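Local coordinates for protein 3-methylaspartate ammonia-lyase (Citrobacter amalonaticus, PDB 1KKR) that catalyses the reversible, magnesium-dependent elimination of ammonia from L-threo-3-methylaspartate to give mesaconate, working as a homodimer, at residues V191-L196 with L235-Y240; Y271-V276 with K303-E308. All coordinates share one frame; numbering follows the deposited sequence.

Interaction 1. Residues V191-L196 with L235-Y240. With MG (magnesium ion), chain C; 2AS ((2S,3S)-3-methyl-aspartic acid), chain E.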
loop_
_atom_site.group_PDB
_atom_site.type_symbol
_atom_site.label_atom_id
_atom_site.label_comp_id
_atom_site.label_asym_id
_atom_site.label_seq_id
_atom_site.Cartn_x
_atom_site.Cartn_y
_atom_site.Cartn_z
ATOM N N VAL A 191 -10.343 14.310 -5.705
ATOM C CA VAL A 191 -9.580 15.483 -5.276
ATOM C C VAL A 191 -8.078 15.208 -5.449
ATOM O O VAL A 191 -7.547 14.128 -5.096
ATOM C CB VAL A 191 -9.909 15.889 -3.800
ATOM C CG1 VAL A 191 -9.315 17.274 -3.434
ATOM C CG2 VAL A 191 -11.412 15.891 -3.570
ATOM N N LEU A 192 -7.371 16.205 -5.953
ATOM C CA LEU A 192 -5.958 16.049 -6.252
ATOM C C LEU A 192 -5.247 17.375 -6.443
ATOM O O LEU A 192 -5.903 18.384 -6.650
ATOM C CB LEU A 192 -5.806 15.186 -7.509
ATOM C CG LEU A 192 -6.072 15.920 -8.826
ATOM C CD1 LEU A 192 -5.471 15.165 -9.930
ATOM C CD2 LEU A 192 -7.519 16.147 -9.084
ATOM N N PRO A 193 -3.915 17.395 -6.419
ATOM C CA PRO A 193 -3.059 16.266 -6.092
ATOM C C PRO A 193 -2.014 16.520 -4.980
ATOM O O PRO A 193 -0.978 15.868 -4.963
ATOM C CB PRO A 193 -2.300 16.156 -7.392
ATOM C CG PRO A 193 -2.004 17.563 -7.680
ATOM C CD PRO A 193 -3.121 18.437 -7.090
ATOM N N HIS A 194 -2.273 17.483 -4.110
ATOM C CA HIS A 194 -1.352 17.927 -3.057
ATOM C C HIS A 194 -0.167 18.708 -3.607
ATOM O O HIS A 194 0.005 19.875 -3.277
ATOM C CB HIS A 194 -0.852 16.776 -2.209
ATOM C CG HIS A 194 -0.206 17.236 -0.941
ATOM N ND1 HIS A 194 1.105 17.673 -0.890
ATOM C CD2 HIS A 194 -0.701 17.375 0.316
ATOM C CE1 HIS A 194 1.395 18.025 0.354
ATOM N NE2 HIS A 194 0.317 17.856 1.105
ATOM N N ALA A 195 0.622 18.038 -4.444
ATOM C CA ALA A 195 1.761 18.597 -5.188
ATOM C C ALA A 195 2.999 18.961 -4.403
ATOM O O ALA A 195 4.002 19.316 -5.021
ATOM C CB ALA A 195 1.350 19.760 -6.143
ATOM N N LEU A 196 2.959 18.859 -3.077
ATOM C CA LEU A 196 4.162 19.065 -2.276
ATOM C C LEU A 196 4.920 20.352 -2.685
ATOM O O LEU A 196 6.139 20.335 -2.965
ATOM C CB LEU A 196 5.053 17.813 -2.328
ATOM C CG LEU A 196 6.094 17.776 -1.205
ATOM C CD1 LEU A 196 5.500 17.733 0.194
ATOM C CD2 LEU A 196 6.940 16.580 -1.385
ATOM N N LEU A 235 -9.222 20.655 -7.220
ATOM C CA LEU A 235 -7.790 20.794 -7.071
ATOM C C LEU A 235 -7.501 21.224 -5.628
ATOM O O LEU A 235 -8.159 22.101 -5.103
ATOM C CB LEU A 235 -7.238 21.813 -8.031
ATOM C CG LEU A 235 -7.692 21.627 -9.474
ATOM C CD1 LEU A 235 -6.902 22.714 -10.273
ATOM C CD2 LEU A 235 -7.412 20.234 -9.949
ATOM N N HIS A 236 -6.529 20.560 -5.006
ATOM C CA HIS A 236 -6.112 20.761 -3.603
ATOM C C HIS A 236 -4.566 20.657 -3.592
ATOM O O HIS A 236 -4.005 19.632 -3.924
ATOM C CB HIS A 236 -6.826 19.723 -2.715
ATOM C CG HIS A 236 -6.550 19.847 -1.244
ATOM N ND1 HIS A 236 -7.503 19.565 -0.288
ATOM C CD2 HIS A 236 -5.436 20.219 -0.567
ATOM C CE1 HIS A 236 -6.996 19.787 0.916
ATOM N NE2 HIS A 236 -5.737 20.174 0.778
ATOM N N ILE A 237 -3.911 21.768 -3.268
ATOM C CA ILE A 237 -2.491 21.925 -3.360
ATOM C C ILE A 237 -1.958 22.518 -2.061
ATOM O O ILE A 237 -2.421 23.528 -1.589
ATOM C CB ILE A 237 -2.137 22.860 -4.538
ATOM C CG1 ILE A 237 -2.265 22.150 -5.872
ATOM C CG2 ILE A 237 -0.663 23.271 -4.465
ATOM C CD1 ILE A 237 -2.209 23.106 -7.073
ATOM N N ASP A 238 -0.985 21.836 -1.479
ATOM C CA ASP A 238 -0.411 22.230 -0.206
ATOM C C ASP A 238 0.858 22.993 -0.450
ATOM O O ASP A 238 1.760 22.516 -1.141
ATOM C CB ASP A 238 -0.132 20.971 0.617
ATOM C CG ASP A 238 0.166 21.251 2.081
ATOM O OD1 ASP A 238 0.560 22.375 2.482
ATOM O OD2 ASP A 238 0.039 20.331 2.906
ATOM N N VAL A 239 0.892 24.216 0.065
ATOM C CA VAL A 239 2.051 25.097 -0.165
ATOM C C VAL A 239 2.998 25.268 1.049
ATOM O O VAL A 239 3.958 26.070 0.991
ATOM C CB VAL A 239 1.668 26.483 -0.716
ATOM C CG1 VAL A 239 0.994 26.378 -2.067
ATOM C CG2 VAL A 239 0.811 27.192 0.223
ATOM N N TYR A 240 2.704 24.552 2.135
ATOM C CA TYR A 240 3.643 24.398 3.228
ATOM C C TYR A 240 4.191 25.763 3.654
ATOM O O TYR A 240 5.362 25.938 4.017
ATOM C CB TYR A 240 4.716 23.433 2.719
ATOM C CG TYR A 240 5.545 22.728 3.755
ATOM C CD1 TYR A 240 6.936 22.856 3.727
ATOM C CD2 TYR A 240 4.980 21.933 4.756
ATOM C CE1 TYR A 240 7.757 22.237 4.660
ATOM C CE2 TYR A 240 5.810 21.304 5.718
ATOM C CZ TYR A 240 7.214 21.461 5.644
ATOM O OH TYR A 240 8.125 20.868 6.521
HETATM MG MG MG C . -0.514 20.025 4.867
HETATM C C 2AS E . 1.961 13.597 5.101
HETATM O O 2AS E . 1.896 12.583 4.401
HETATM C CA 2AS E . 1.838 15.013 4.500
HETATM N N 2AS E . 2.211 15.085 3.073
HETATM C CB 2AS E . 0.433 15.609 4.827
HETATM C CG 2AS E . 0.341 17.070 4.442
HETATM O OD1 2AS E . -0.521 17.823 4.892
HETATM C C4 2AS E . -0.785 14.921 4.214
HETATM O OD2 2AS E . 1.192 17.504 3.688
HETATM O OXT 2AS E . 2.118 13.459 6.317
HETATM O O HOH W 1 -0.046 22.106 5.111
HETATM O O HOH W 2 1.507 20.214 5.482
#

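Interaction 2. Residues Y271-V276 with K303-E308. With MG (magnesium ion), chain C; 2AS ((2S,3S)-3-methyl-aspartic acid), chain E.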
loop_
_atom_site.group_PDB
_atom_site.type_symbol
_atom_site.label_atom_id
_atom_site.label_comp_id
_atom_site.label_asym_id
_atom_site.label_seq_id
_atom_site.Cartn_x
_atom_site.Cartn_y
_atom_site.Cartn_z
ATOM N N TYR A 271 -8.436 24.657 -3.959
ATOM C CA TYR A 271 -8.137 24.728 -2.528
ATOM C C TYR A 271 -6.615 24.847 -2.352
ATOM O O TYR A 271 -5.823 24.098 -2.977
ATOM C CB TYR A 271 -8.596 23.460 -1.806
ATOM C CG TYR A 271 -10.101 23.333 -1.498
ATOM C CD1 TYR A 271 -11.034 23.202 -2.506
ATOM C CD2 TYR A 271 -10.555 23.336 -0.206
ATOM C CE1 TYR A 271 -12.371 23.075 -2.240
ATOM C CE2 TYR A 271 -11.880 23.232 0.075
ATOM C CZ TYR A 271 -12.796 23.090 -0.960
ATOM O OH TYR A 271 -14.146 22.998 -0.705
ATOM N N ILE A 272 -6.219 25.759 -1.470
ATOM C CA ILE A 272 -4.820 25.993 -1.182
ATOM C C ILE A 272 -4.655 25.725 0.324
ATOM O O ILE A 272 -5.239 26.384 1.174
ATOM C CB ILE A 272 -4.394 27.416 -1.527
ATOM C CG1 ILE A 272 -4.478 27.731 -3.039
ATOM C CG2 ILE A 272 -3.008 27.690 -0.961
ATOM C CD1 ILE A 272 -3.726 26.913 -3.998
ATOM N N GLU A 273 -3.849 24.727 0.633
ATOM C CA GLU A 273 -3.611 24.324 2.015
ATOM C C GLU A 273 -2.319 24.964 2.471
ATOM O O GLU A 273 -1.336 25.036 1.714
ATOM C CB GLU A 273 -3.517 22.790 2.115
ATOM C CG GLU A 273 -3.112 22.257 3.490
ATOM C CD GLU A 273 -3.236 20.759 3.682
ATOM O OE1 GLU A 273 -3.888 20.086 2.878
ATOM O OE2 GLU A 273 -2.726 20.258 4.709
ATOM N N GLY A 274 -2.354 25.421 3.715
ATOM C CA GLY A 274 -1.209 25.928 4.449
ATOM C C GLY A 274 -0.534 27.128 3.840
ATOM O O GLY A 274 0.676 27.151 3.644
ATOM N N PRO A 275 -1.325 28.110 3.477
ATOM C CA PRO A 275 -0.793 29.236 2.755
ATOM C C PRO A 275 0.331 29.971 3.490
ATOM O O PRO A 275 1.278 30.425 2.810
ATOM C CB PRO A 275 -2.039 30.123 2.574
ATOM C CG PRO A 275 -2.961 29.758 3.687
ATOM C CD PRO A 275 -2.784 28.242 3.646
ATOM N N VAL A 276 0.201 30.124 4.805
ATOM C CA VAL A 276 1.208 30.800 5.612
ATOM C C VAL A 276 1.480 29.911 6.826
ATOM O O VAL A 276 0.758 28.935 7.082
ATOM C CB VAL A 276 0.786 32.198 6.119
ATOM C CG1 VAL A 276 0.296 33.085 5.025
ATOM C CG2 VAL A 276 -0.348 32.082 7.076
ATOM N N LYS A 303 -10.542 28.473 -2.072
ATOM C CA LYS A 303 -10.657 28.276 -0.623
ATOM C C LYS A 303 -9.293 27.953 0.014
ATOM O O LYS A 303 -8.345 27.469 -0.644
ATOM C CB LYS A 303 -11.660 27.154 -0.299
ATOM C CG LYS A 303 -13.177 27.472 -0.485
ATOM C CD LYS A 303 -13.973 26.197 -0.207
ATOM C CE LYS A 303 -15.546 26.322 -0.380
ATOM N NZ LYS A 303 -16.148 25.117 -1.102
ATOM N N ILE A 304 -9.199 28.179 1.306
ATOM C CA ILE A 304 -7.978 27.835 1.996
ATOM C C ILE A 304 -8.218 26.852 3.127
ATOM O O ILE A 304 -9.267 26.839 3.773
ATOM C CB ILE A 304 -7.216 29.067 2.554
ATOM C CG1 ILE A 304 -8.013 29.757 3.641
ATOM C CG2 ILE A 304 -6.663 29.926 1.409
ATOM C CD1 ILE A 304 -7.157 30.797 4.386
ATOM N N VAL A 305 -7.179 26.069 3.358
ATOM C CA VAL A 305 -7.170 24.989 4.323
ATOM C C VAL A 305 -6.065 25.126 5.399
ATOM O O VAL A 305 -4.879 25.195 5.077
ATOM C CB VAL A 305 -6.872 23.629 3.630
ATOM C CG1 VAL A 305 -6.998 22.472 4.639
ATOM C CG2 VAL A 305 -7.752 23.365 2.397
ATOM N N ALA A 306 -6.466 25.092 6.669
ATOM C CA ALA A 306 -5.530 25.040 7.795
ATOM C C ALA A 306 -4.914 23.672 7.937
ATOM O O ALA A 306 -5.560 22.673 7.645
ATOM C CB ALA A 306 -6.254 25.385 9.063
ATOM N N ASP A 307 -3.660 23.598 8.380
ATOM C CA ASP A 307 -3.093 22.301 8.765
ATOM C C ASP A 307 -2.145 22.507 9.934
ATOM O O ASP A 307 -2.484 22.189 11.065
ATOM C CB ASP A 307 -2.437 21.650 7.540
ATOM C CG ASP A 307 -1.662 20.352 7.845
ATOM O OD1 ASP A 307 -1.832 19.718 8.905
ATOM O OD2 ASP A 307 -0.874 19.860 7.005
ATOM N N GLU A 308 -0.964 23.069 9.675
ATOM C CA GLU A 308 0.002 23.309 10.747
ATOM C C GLU A 308 -0.602 24.167 11.841
ATOM O O GLU A 308 -1.204 25.178 11.545
ATOM C CB GLU A 308 1.222 24.003 10.184
ATOM C CG GLU A 308 2.152 23.104 9.326
ATOM C CD GLU A 308 1.636 22.639 7.955
ATOM O OE1 GLU A 308 2.236 21.640 7.441
ATOM O OE2 GLU A 308 0.714 23.264 7.348
HETATM MG MG MG C . -0.514 20.025 4.867
HETATM C C 2AS E . 1.961 13.597 5.101
HETATM O O 2AS E . 1.896 12.583 4.401
HETATM C CA 2AS E . 1.838 15.013 4.500
HETATM N N 2AS E . 2.211 15.085 3.073
HETATM C CB 2AS E . 0.433 15.609 4.827
HETATM C CG 2AS E . 0.341 17.070 4.442
HETATM O OD1 2AS E . -0.521 17.823 4.892
HETATM C C4 2AS E . -0.785 14.921 4.214
HETATM O OD2 2AS E . 1.192 17.504 3.688
HETATM O OXT 2AS E . 2.118 13.459 6.317
HETATM O O HOH W 3 -0.043 26.176 7.222
HETATM O O HOH W 2 1.507 20.214 5.482
HETATM O O HOH W 1 -0.046 22.106 5.111
#

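Interaction 1. Residues V191-L196 with L235-Y240
The imidazole of His194 carries CB of Asp238 over one face, 3.4 Å from the ring centroid, a CH-pi contact displaced toward the CE1–NE2 rim. At the ring edge, near its plane, lies the CG carboxylate (OD1 and OD2) of the bound 3-methylaspartate; NE2 donates to its OD2 at 2.7 Å. The same NE2 has a second, weak bond to Asp238 OD2 (3.1 Å, 121° at the hydrogen), with ring and carboxylate planes 60° apart. Within its own segment ND1 accepts from Leu196 N, so both ring nitrogens are engaged and the rotation of the ring is fixed. This geometry agrees with the assignment of His194 as transition-state stabiliser: its N-H meets the substrate carboxylate whose OD1 binds magnesium.

Asp238 OD2 holds the metal at 2.1 Å. OD1 accepts from water 1 and from Tyr240 N, the latter closing an Asx turn. With CG anti to the backbone N (chi1 -167°), the carboxylate runs alongside the imidazole, pointing the same way.

The backbones pair in parallel through His236 N to Leu192 O, His194 N to His236 O and Asp238 N to His194 O, each 2.8 Å. A cis peptide bond precedes Pro193, whose CD packs on Ile237 CG1.

These are neighbouring strands of the eight-stranded barrel sheet. Helices 179-186 and 209-225 cover Leu192, Pro193 and Leu235, while Val191 and His194 lean on Phe170 of strand 169-170, and His236, bonded to Arg382 and Glu273, stacks on Phe170.

Interaction 2. Residues Y271-V276 with K303-E308
Metal coordination joins Glu273 to Asp307: OE2 of the first and OD2 of the second each bind magnesium at 2.2 Å. The two oxygens lie 3.0 Å apart without a hydrogen bond, and their carboxylate planes are turned 71° from one another. Glu273 is extended, CG anti to the backbone N (chi1 173°), which carries its carboxylate from the strand to the ion. Asp238 OD2, substrate OD1 and waters 1 and 2 complete six ligands.

Among hydrogen bonds, the parallel ladder comprises Ile272 N to Lys303 O, Val305 N to Ile272 O and Gly274 N to Val305 O, each 2.9 Å, the last almost straight at 174°. At the other end Lys303 NZ donates to Tyr271 OH at 2.9 Å; Glu354 takes both groups, by a salt bridge from the lysine and a hydrogen bond with the phenol. Glu308 receives waters 1 and 2 on OE2 and OE1, holding metal-bound waters from the second shell.

A CH-pi contact and apolar packing follow: CB of Lys303 sits over one face of the Tyr271 ring, 4.0 Å from its centroid, while CG2 of Val305 meets the ring edge in plane at CD2. Pro275 CG reaches Ile304 CG2 on the side facing helix 281-297, which links the strands in a beta-alpha-beta unit.

Chemically, the divalent ion would be expected to offset the repulsion between the two carboxylates. Asp307 OD1 also pairs with Lys331, the proton acceptor, and Glu273 OE1 with His236, so the ligands of the ion are also tied to the base and to the neighbouring strand, consistent with metal and base being positioned together.

From the N terminus, 191-196 leaves its strand and the chain passes through helices 200-204 and 209-225 before 235-240 closes interaction 1. Helices 242-246 and 251-259 follow; then 271-276 opens interaction 2, closed by 303-308 after helix 281-297. The two loops stand in series, neither nesting nor crossing. They are sewn together because strands 234-238 and 270-273 are neighbours: Leu235 O lies 2.8 Å from Tyr271 N, a probable hydrogen bond, and Val239 packs on Pro275. Four consecutive strands of the parallel barrel are thus tied edge to edge, and their C-terminal ends converge on one magnesium ion, its two waters and the substrate.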